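Local structure of titin (Homo sapiens, 5JDD) at residues 23-37 against 73-86. The protein serves as a giant structural protein of muscle, this fragment being three tandem immunoglobulin I-set domains from its elastic I-band region. Sequence-based numbering, arbitrary orientation.
Sequences FEVSVSHDTVPVKWF and YTAVVGQLECKAKL
Phe-23 reaches from strand 23-27 across the sandwich to Tyr-73 and Ala-84 in the facing sheet. With CG anti to its carbonyl carbon (chi1 -69°), the ring runs out from CB to the facing sheet. Along one side CD1 and then CE1 pass the methyl of Ala-84, CE1 to Ala-84 CB at 3.7 Å; along the other, CE2 lies over the face of the Tyr-73 ring, 3.6 Å from Tyr-73 CD1. These two planes are tilted 29° and slid apart, so they barely overlap. At the far end CZ comes to 3.9 Å from Leu-86 CB, which lies at the ring edge, as does Lys-85 O.

Beyond it, Val-25 divides its methyls, CG1 resting on Ala-75 CB and CG2 on Cys-82 SG (3.8 Å). Ala-75 CB also sits over the six-membered ring of Trp-36, 3.7 Å from its centroid, a CH-pi contact. Farther along the same core, Val-77 touches Val-27 and Val-32 with CG1 and lies beside Val-34 with CG2.

Strand 35-37 itself pairs antiparallel with 73-77: Lys-35 and Val-76 exchange two backbone hydrogen bonds, the shorter from Val-76 N to Lys-35 O (2.8 Å), and Phe-37 and Thr-74 exchange two more. On the face turned from the core, Phe-37 CE1 packs on Val-76 CG2 at 3.6 Å.

This is the core of an Ig beta-sandwich: strand 21-27 lies between 6-8 and 57-62 in one sheet, while 71-77 lies between 35-38 and 80-89 in the other.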
ATOM      1  N   PHE A  23       4.160  29.852 -21.772  1.00  9.36           N
ATOM      2  CA  PHE A  23       3.281  30.298 -22.841  1.00  9.05           C
ATOM      3  C   PHE A  23       4.129  31.123 -23.792  1.00 10.60           C
ATOM      4  O   PHE A  23       5.091  31.773 -23.363  1.00 10.84           O
ATOM      5  CB  PHE A  23       2.155  31.169 -22.285  1.00  9.05           C
ATOM      6  CG  PHE A  23       1.161  30.422 -21.440  1.00 12.24           C
ATOM      7  CD1 PHE A  23       0.179  29.639 -22.033  1.00 12.55           C
ATOM      8  CD2 PHE A  23       1.202  30.497 -20.051  1.00 13.48           C
ATOM      9  CE1 PHE A  23      -0.744  28.940 -21.258  1.00 15.03           C
ATOM     10  CE2 PHE A  23       0.277  29.807 -19.272  1.00 16.05           C
ATOM     11  CZ  PHE A  23      -0.696  29.029 -19.875  1.00 16.11           C
ATOM     12  N   GLU A  24       3.785  31.112 -25.075  1.00 10.28           N
ATOM     13  CA  GLU A  24       4.600  31.786 -26.082  1.00 12.96           C
ATOM     14  C   GLU A  24       3.728  32.507 -27.094  1.00 12.47           C
ATOM     15  O   GLU A  24       2.761  31.931 -27.598  1.00 14.33           O
ATOM     16  CB  GLU A  24       5.454  30.749 -26.807  1.00 19.11           C
ATOM     17  CG  GLU A  24       6.503  31.324 -27.721  1.00 26.48           C
ATOM     18  CD  GLU A  24       7.607  30.325 -27.997  1.00 35.04           C
ATOM     19  OE1 GLU A  24       8.459  30.116 -27.109  1.00 33.06           O
ATOM     20  OE2 GLU A  24       7.612  29.735 -29.095  1.00 29.57           O
ATOM     21  N   VAL A  25       4.067  33.759 -27.391  1.00 13.10           N
ATOM     22  CA  VAL A  25       3.431  34.470 -28.501  1.00 10.58           C
ATOM     23  C   VAL A  25       4.520  34.962 -29.445  1.00 10.41           C
ATOM     24  O   VAL A  25       5.582  35.406 -28.991  1.00 13.68           O
ATOM     25  CB  VAL A  25       2.523  35.630 -28.002  1.00 12.48           C
ATOM     26  CG1 VAL A  25       3.316  36.637 -27.183  1.00 14.86           C
ATOM     27  CG2 VAL A  25       1.804  36.319 -29.160  1.00 12.46           C
ATOM     28  N   SER A  26       4.300  34.832 -30.751  1.00 11.06           N
ATOM     29  CA  SER A  26       5.253  35.377 -31.710  1.00 10.11           C
ATOM     30  C   SER A  26       4.583  36.416 -32.582  1.00 14.12           C
ATOM     31  O   SER A  26       3.384  36.318 -32.901  1.00 14.45           O
ATOM     32  CB  SER A  26       5.906  34.281 -32.556  1.00 16.87           C
ATOM     33  OG  SER A  26       5.132  33.982 -33.705  1.00 21.72           O
ATOM     34  N   VAL A  27       5.360  37.418 -32.966  1.00 12.99           N
ATOM     35  CA  VAL A  27       4.828  38.537 -33.727  1.00 12.59           C
ATOM     36  C   VAL A  27       5.618  38.758 -35.011  1.00 13.23           C
ATOM     37  O   VAL A  27       6.603  38.058 -35.275  1.00 14.87           O
ATOM     38  CB  VAL A  27       4.787  39.832 -32.866  1.00 13.61           C
ATOM     39  CG1 VAL A  27       3.833  39.649 -31.706  1.00 16.56           C
ATOM     40  CG2 VAL A  27       6.180  40.195 -32.328  1.00 14.43           C
ATOM     41  N   SER A  28       5.187  39.729 -35.805  1.00 14.96           N
ATOM     42  CA  SER A  28       5.764  39.936 -37.127  1.00 14.39           C
ATOM     43  C   SER A  28       7.024  40.791 -37.108  1.00 18.32           C
ATOM     44  O   SER A  28       7.785  40.798 -38.083  1.00 24.54           O
ATOM     45  CB  SER A  28       4.733  40.590 -38.040  1.00 18.94           C
ATOM     46  OG  SER A  28       4.219  41.771 -37.449  1.00 20.27           O
ATOM     47  N   HIS A  29       7.227  41.534 -36.021  1.00 17.15           N
ATOM     48  CA  HIS A  29       8.317  42.498 -35.948  1.00 14.66           C
ATOM     49  C   HIS A  29       9.206  42.271 -34.740  1.00 14.17           C
ATOM     50  O   HIS A  29       8.760  41.755 -33.720  1.00 16.95           O
ATOM     51  CB  HIS A  29       7.764  43.927 -35.873  1.00 19.98           C
ATOM     52  CG  HIS A  29       7.162  44.413 -37.152  1.00 22.29           C
ATOM     53  ND1 HIS A  29       6.011  43.870 -37.686  1.00 20.45           N
ATOM     54  CD2 HIS A  29       7.546  45.395 -38.000  1.00 28.16           C
ATOM     55  CE1 HIS A  29       5.719  44.496 -38.814  1.00 24.08           C
ATOM     56  NE2 HIS A  29       6.634  45.425 -39.025  1.00 31.88           N
ATOM     57  N   ASP A  30      10.469  42.660 -34.874  1.00 19.83           N
ATOM     58  CA  ASP A  30      11.419  42.654 -33.769  0.50 21.19           C
ATOM     59  C   ASP A  30      11.105  43.795 -32.798  1.00 23.34           C
ATOM     60  O   ASP A  30      10.496  44.798 -33.183  1.00 24.28           O
ATOM     61  CB  ASP A  30      12.834  42.832 -34.327  0.50 24.65           C
ATOM     62  CG  ASP A  30      13.914  42.470 -33.328  0.50 29.54           C
ATOM     63  OD1 ASP A  30      13.593  42.267 -32.139  0.50 27.34           O
ATOM     64  OD2 ASP A  30      15.094  42.399 -33.737  0.50 40.49           O
ATOM     65  N   THR A  31      11.531  43.641 -31.548  1.00 29.00           N
ATOM     66  CA  THR A  31      11.432  44.694 -30.526  1.00 27.13           C
ATOM     67  C   THR A  31      10.040  45.301 -30.273  1.00 24.83           C
ATOM     68  O   THR A  31       9.914  46.498 -29.996  1.00 22.45           O
ATOM     69  CB  THR A  31      12.453  45.832 -30.774  1.00 40.46           C
ATOM     70  OG1 THR A  31      13.241  45.540 -31.937  1.00 38.82           O
ATOM     71  CG2 THR A  31      13.378  45.969 -29.578  1.00 45.10           C
ATOM     72  N   VAL A  32       9.005  44.474 -30.362  1.00 19.55           N
ATOM     73  CA  VAL A  32       7.651  44.880 -29.992  1.00 17.37           C
ATOM     74  C   VAL A  32       7.464  44.614 -28.503  1.00 16.01           C
ATOM     75  O   VAL A  32       7.739  43.513 -28.034  1.00 16.28           O
ATOM     76  CB  VAL A  32       6.609  44.054 -30.764  1.00 16.38           C
ATOM     77  CG1 VAL A  32       5.207  44.402 -30.312  1.00 20.42           C
ATOM     78  CG2 VAL A  32       6.765  44.276 -32.260  1.00 17.77           C
ATOM     79  N   PRO A  33       7.011  45.621 -27.738  1.00 13.90           N
ATOM     80  CA  PRO A  33       6.828  45.355 -26.307  1.00 15.81           C
ATOM     81  C   PRO A  33       5.564  44.539 -26.048  1.00 14.33           C
ATOM     82  O   PRO A  33       4.578  44.679 -26.776  1.00 17.68           O
ATOM     83  CB  PRO A  33       6.715  46.754 -25.696  1.00 14.16           C
ATOM     84  CG  PRO A  33       6.199  47.617 -26.820  1.00 18.68           C
ATOM     85  CD  PRO A  33       6.764  47.031 -28.092  1.00 15.97           C
ATOM     86  N   VAL A  34       5.612  43.680 -25.032  1.00 11.59           N
ATOM     87  CA  VAL A  34       4.470  42.840 -24.687  0.59 13.48           C
ATOM     88  C   VAL A  34       4.164  42.935 -23.207  1.00 12.73           C
ATOM     89  O   VAL A  34       5.017  43.323 -22.403  1.00 14.31           O
ATOM     90  CB  VAL A  34       4.718  41.356 -25.020  0.59 15.63           C
ATOM     91  CG1 VAL A  34       4.954  41.177 -26.504  0.59 25.10           C
ATOM     92  CG2 VAL A  34       5.895  40.811 -24.215  0.59 13.10           C
ATOM     93  N   LYS A  35       2.924  42.621 -22.852  1.00 11.30           N
ATOM     94  CA  LYS A  35       2.526  42.474 -21.459  0.50  9.95           C
ATOM     95  C   LYS A  35       1.777  41.165 -21.293  1.00  9.94           C
ATOM     96  O   LYS A  35       1.111  40.708 -22.221  1.00 14.39           O
ATOM     97  CB  LYS A  35       1.616  43.625 -21.024  0.50 11.97           C
ATOM     98  CG  LYS A  35       2.329  44.958 -20.873  0.50 13.61           C
ATOM     99  CD  LYS A  35       1.354  46.050 -20.454  0.50 16.01           C
ATOM    100  CE  LYS A  35       2.080  47.358 -20.202  0.50 14.71           C
ATOM    101  NZ  LYS A  35       1.159  48.464 -19.809  0.50 19.87           N
ATOM    102  N   TRP A  36       1.879  40.568 -20.111  1.00  9.63           N
ATOM    103  CA  TRP A  36       1.098  39.381 -19.783  1.00 10.27           C
ATOM    104  C   TRP A  36       0.210  39.655 -18.579  1.00 12.32           C
ATOM    105  O   TRP A  36       0.615  40.374 -17.652  1.00 13.56           O
ATOM    106  CB  TRP A  36       2.015  38.205 -19.460  1.00 10.95           C
ATOM    107  CG  TRP A  36       2.827  37.718 -20.609  1.00 10.33           C
ATOM    108  CD1 TRP A  36       4.044  38.190 -21.009  1.00 11.98           C
ATOM    109  CD2 TRP A  36       2.488  36.656 -21.511  1.00 10.94           C
ATOM    110  NE1 TRP A  36       4.489  37.475 -22.097  1.00 12.59           N
ATOM    111  CE2 TRP A  36       3.553  36.530 -22.424  1.00 10.86           C
ATOM    112  CE3 TRP A  36       1.390  35.791 -21.622  1.00 11.11           C
ATOM    113  CZ2 TRP A  36       3.554  35.572 -23.444  1.00 13.22           C
ATOM    114  CZ3 TRP A  36       1.393  34.836 -22.630  1.00 12.84           C
ATOM    115  CH2 TRP A  36       2.471  34.739 -23.533  1.00 13.08           C
ATOM    116  N   PHE A  37      -0.997  39.083 -18.597  1.00 10.72           N
ATOM    117  CA  PHE A  37      -1.969  39.248 -17.509  1.00 12.29           C
ATOM    118  C   PHE A  37      -2.531  37.923 -17.005  1.00 13.23           C
ATOM    119  O   PHE A  37      -2.725  36.987 -17.782  1.00 13.39           O
ATOM    120  CB  PHE A  37      -3.138  40.114 -17.978  1.00 11.91           C
ATOM    121  CG  PHE A  37      -2.765  41.544 -18.266  1.00 13.00           C
ATOM    122  CD1 PHE A  37      -2.198  41.902 -19.479  1.00 13.38           C
ATOM    123  CD2 PHE A  37      -3.001  42.532 -17.319  1.00 15.04           C
ATOM    124  CE1 PHE A  37      -1.858  43.226 -19.742  1.00 17.00           C
ATOM    125  CE2 PHE A  37      -2.665  43.859 -17.574  1.00 16.56           C
ATOM    126  CZ  PHE A  37      -2.094  44.202 -18.781  1.00 17.32           C
ATOM    127  N   TYR A  73      -4.349  33.066 -19.063  1.00 11.85           N
ATOM    128  CA  TYR A  73      -3.280  34.037 -19.220  1.00 12.88           C
ATOM    129  C   TYR A  73      -3.487  34.773 -20.531  1.00 13.25           C
ATOM    130  O   TYR A  73      -3.872  34.163 -21.529  1.00 15.79           O
ATOM    131  CB  TYR A  73      -1.925  33.321 -19.195  1.00 11.50           C
ATOM    132  CG  TYR A  73      -1.584  32.808 -17.818  1.00 11.17           C
ATOM    133  CD1 TYR A  73      -2.156  31.639 -17.321  1.00 11.90           C
ATOM    134  CD2 TYR A  73      -0.718  33.511 -17.004  1.00 11.62           C
ATOM    135  CE1 TYR A  73      -1.860  31.190 -16.047  1.00 11.79           C
ATOM    136  CE2 TYR A  73      -0.407  33.072 -15.734  1.00 11.23           C
ATOM    137  CZ  TYR A  73      -0.982  31.905 -15.257  1.00 11.92           C
ATOM    138  OH  TYR A  73      -0.689  31.464 -13.984  1.00 14.66           O
ATOM    139  N   THR A  74      -3.253  36.084 -20.523  1.00 10.06           N
ATOM    140  CA  THR A  74      -3.436  36.917 -21.699  1.00 12.64           C
ATOM    141  C   THR A  74      -2.126  37.600 -22.078  1.00 12.66           C
ATOM    142  O   THR A  74      -1.454  38.195 -21.227  1.00 13.57           O
ATOM    143  CB  THR A  74      -4.500  38.000 -21.447  1.00 12.88           C
ATOM    144  OG1 THR A  74      -5.713  37.378 -21.014  1.00 16.02           O
ATOM    145  CG2 THR A  74      -4.767  38.821 -22.709  1.00 14.77           C
ATOM    146  N   ALA A  75      -1.760  37.499 -23.355  1.00  9.88           N
ATOM    147  CA  ALA A  75      -0.670  38.299 -23.905  1.00  9.68           C
ATOM    148  C   ALA A  75      -1.270  39.494 -24.628  1.00 13.41           C
ATOM    149  O   ALA A  75      -2.196  39.342 -25.424  1.00 12.17           O
ATOM    150  CB  ALA A  75       0.172  37.483 -24.857  1.00 12.26           C
ATOM    151  N   VAL A  76      -0.743  40.679 -24.342  1.00 12.85           N
ATOM    152  CA  VAL A  76      -1.190  41.903 -24.990  1.00 11.56           C
ATOM    153  C   VAL A  76      -0.066  42.491 -25.823  1.00 13.74           C
ATOM    154  O   VAL A  76       1.029  42.731 -25.312  1.00 15.39           O
ATOM    155  CB  VAL A  76      -1.654  42.954 -23.974  1.00 14.58           C
ATOM    156  CG1 VAL A  76      -2.132  44.210 -24.688  1.00 19.45           C
ATOM    157  CG2 VAL A  76      -2.763  42.396 -23.101  1.00 16.29           C
ATOM    158  N   VAL A  77      -0.350  42.705 -27.107  1.00 15.29           N
ATOM    159  CA  VAL A  77       0.600  43.270 -28.054  1.00 20.72           C
ATOM    160  C   VAL A  77      -0.099  44.434 -28.749  1.00 22.50           C
ATOM    161  O   VAL A  77      -0.948  44.220 -29.616  1.00 23.60           O
ATOM    162  CB  VAL A  77       1.002  42.228 -29.115  1.00 20.46           C
ATOM    163  CG1 VAL A  77       2.031  42.808 -30.068  1.00 25.79           C
ATOM    164  CG2 VAL A  77       1.532  40.956 -28.452  1.00 20.28           C
ATOM    165  N   GLY A  78       0.239  45.662 -28.365  1.00 26.88           N
ATOM    166  CA  GLY A  78      -0.523  46.812 -28.825  1.00 25.68           C
ATOM    167  C   GLY A  78      -1.950  46.702 -28.317  1.00 20.28           C
ATOM    168  O   GLY A  78      -2.175  46.558 -27.115  1.00 25.37           O
ATOM    169  N   GLN A  79      -2.918  46.758 -29.228  1.00 25.54           N
ATOM    170  CA  GLN A  79      -4.311  46.530 -28.850  1.00 30.79           C
ATOM    171  C   GLN A  79      -4.723  45.087 -29.142  1.00 29.86           C
ATOM    172  O   GLN A  79      -5.872  44.705 -28.906  1.00 34.94           O
ATOM    173  CB  GLN A  79      -5.241  47.494 -29.584  1.00 33.81           C
ATOM    174  CG  GLN A  79      -4.969  48.961 -29.310  1.00 37.00           C
ATOM    175  CD  GLN A  79      -5.743  49.869 -30.242  1.00 48.33           C
ATOM    176  OE1 GLN A  79      -6.768  49.477 -30.799  1.00 54.47           O
ATOM    177  NE2 GLN A  79      -5.250  51.085 -30.426  1.00 48.94           N
ATOM    178  N   LEU A  80      -3.782  44.301 -29.664  1.00 22.36           N
ATOM    179  CA  LEU A  80      -4.035  42.896 -29.974  1.00 21.06           C
ATOM    180  C   LEU A  80      -3.876  42.071 -28.711  1.00 21.16           C
ATOM    181  O   LEU A  80      -2.951  42.293 -27.927  1.00 23.40           O
ATOM    182  CB  LEU A  80      -3.056  42.384 -31.034  1.00 24.35           C
ATOM    183  CG  LEU A  80      -2.977  43.180 -32.338  1.00 30.32           C
ATOM    184  CD1 LEU A  80      -1.764  42.739 -33.138  1.00 31.83           C
ATOM    185  CD2 LEU A  80      -4.248  43.008 -33.154  1.00 33.69           C
ATOM    186  N   GLU A  81      -4.783  41.123 -28.510  1.00 17.49           N
ATOM    187  CA  GLU A  81      -4.698  40.228 -27.365  1.00 16.63           C
ATOM    188  C   GLU A  81      -4.865  38.791 -27.809  1.00 19.59           C
ATOM    189  O   GLU A  81      -5.490  38.508 -28.834  1.00 23.62           O
ATOM    190  CB  GLU A  81      -5.762  40.567 -26.322  1.00 21.69           C
ATOM    191  CG  GLU A  81      -5.728  42.000 -25.832  1.00 30.09           C
ATOM    192  CD  GLU A  81      -6.793  42.274 -24.790  1.00 40.58           C
ATOM    193  OE1 GLU A  81      -7.417  41.298 -24.316  1.00 39.06           O
ATOM    194  OE2 GLU A  81      -7.004  43.463 -24.453  1.00 42.34           O
ATOM    195  N   CYS A  82      -4.297  37.883 -27.027  1.00 15.31           N
ATOM    196  CA  CYS A  82      -4.541  36.458 -27.207  1.00 14.40           C
ATOM    197  C   CYS A  82      -4.454  35.769 -25.855  1.00 14.47           C
ATOM    198  O   CYS A  82      -3.723  36.206 -24.962  1.00 17.05           O
ATOM    199  CB  CYS A  82      -3.571  35.831 -28.216  1.00 20.79           C
ATOM    200  SG  CYS A  82      -1.830  36.234 -27.962  1.00 27.35           S
ATOM    201  N   LYS A  83      -5.217  34.695 -25.706  1.00 13.78           N
ATOM    202  CA  LYS A  83      -5.378  34.050 -24.419  1.00 14.92           C
ATOM    203  C   LYS A  83      -5.145  32.555 -24.516  1.00 13.33           C
ATOM    204  O   LYS A  83      -5.397  31.937 -25.552  1.00 13.98           O
ATOM    205  CB  LYS A  83      -6.796  34.287 -23.894  1.00 17.58           C
ATOM    206  CG  LYS A  83      -7.113  35.727 -23.555  1.00 21.69           C
ATOM    207  CD  LYS A  83      -8.604  35.903 -23.314  1.00 26.43           C
ATOM    208  CE  LYS A  83      -8.960  37.369 -23.079  1.00 37.07           C
ATOM    209  NZ  LYS A  83      -8.427  37.877 -21.781  1.00 38.96           N
ATOM    210  N   ALA A  84      -4.663  31.982 -23.420  1.00 10.90           N
ATOM    211  CA  ALA A  84      -4.563  30.532 -23.276  1.00 11.42           C
ATOM    212  C   ALA A  84      -4.704  30.168 -21.807  1.00 12.98           C
ATOM    213  O   ALA A  84      -4.571  31.025 -20.932  1.00 13.56           O
ATOM    214  CB  ALA A  84      -3.238  30.019 -23.833  1.00 14.30           C
ATOM    215  N   LYS A  85      -4.956  28.894 -21.529  1.00 11.80           N
ATOM    216  CA  LYS A  85      -5.181  28.474 -20.155  1.00 12.32           C
ATOM    217  C   LYS A  85      -4.153  27.485 -19.668  1.00 10.14           C
ATOM    218  O   LYS A  85      -3.659  26.657 -20.439  1.00 11.42           O
ATOM    219  CB  LYS A  85      -6.578  27.866 -20.000  1.00 13.05           C
ATOM    220  CG  LYS A  85      -7.688  28.883 -20.173  1.00 14.15           C
ATOM    221  CD  LYS A  85      -9.062  28.233 -20.168  1.00 17.03           C
ATOM    222  CE  LYS A  85     -10.133  29.303 -20.279  1.00 16.47           C
ATOM    223  NZ  LYS A  85     -11.492  28.689 -20.379  1.00 23.25           N
ATOM    224  N   LEU A  86      -3.857  27.571 -18.373  1.00  9.44           N
ATOM    225  CA  LEU A  86      -3.073  26.556 -17.681  1.00  9.22           C
ATOM    226  C   LEU A  86      -4.013  25.693 -16.850  1.00 10.47           C
ATOM    227  O   LEU A  86      -4.783  26.212 -16.035  1.00 12.41           O
ATOM    228  CB  LEU A  86      -2.041  27.212 -16.755  1.00 10.67           C
ATOM    229  CG  LEU A  86      -1.282  26.277 -15.798  1.00 11.64           C
ATOM    230  CD1 LEU A  86      -0.425  25.265 -16.537  1.00 12.72           C
ATOM    231  CD2 LEU A  86      -0.416  27.069 -14.835  1.00 13.15           C
TER
HETATM  232  O   HOH W   1       2.904  46.493 -27.816  1.00 27.76           O
HETATM  233  O   HOH W   2      -6.024  36.542 -18.450  1.00 17.67           O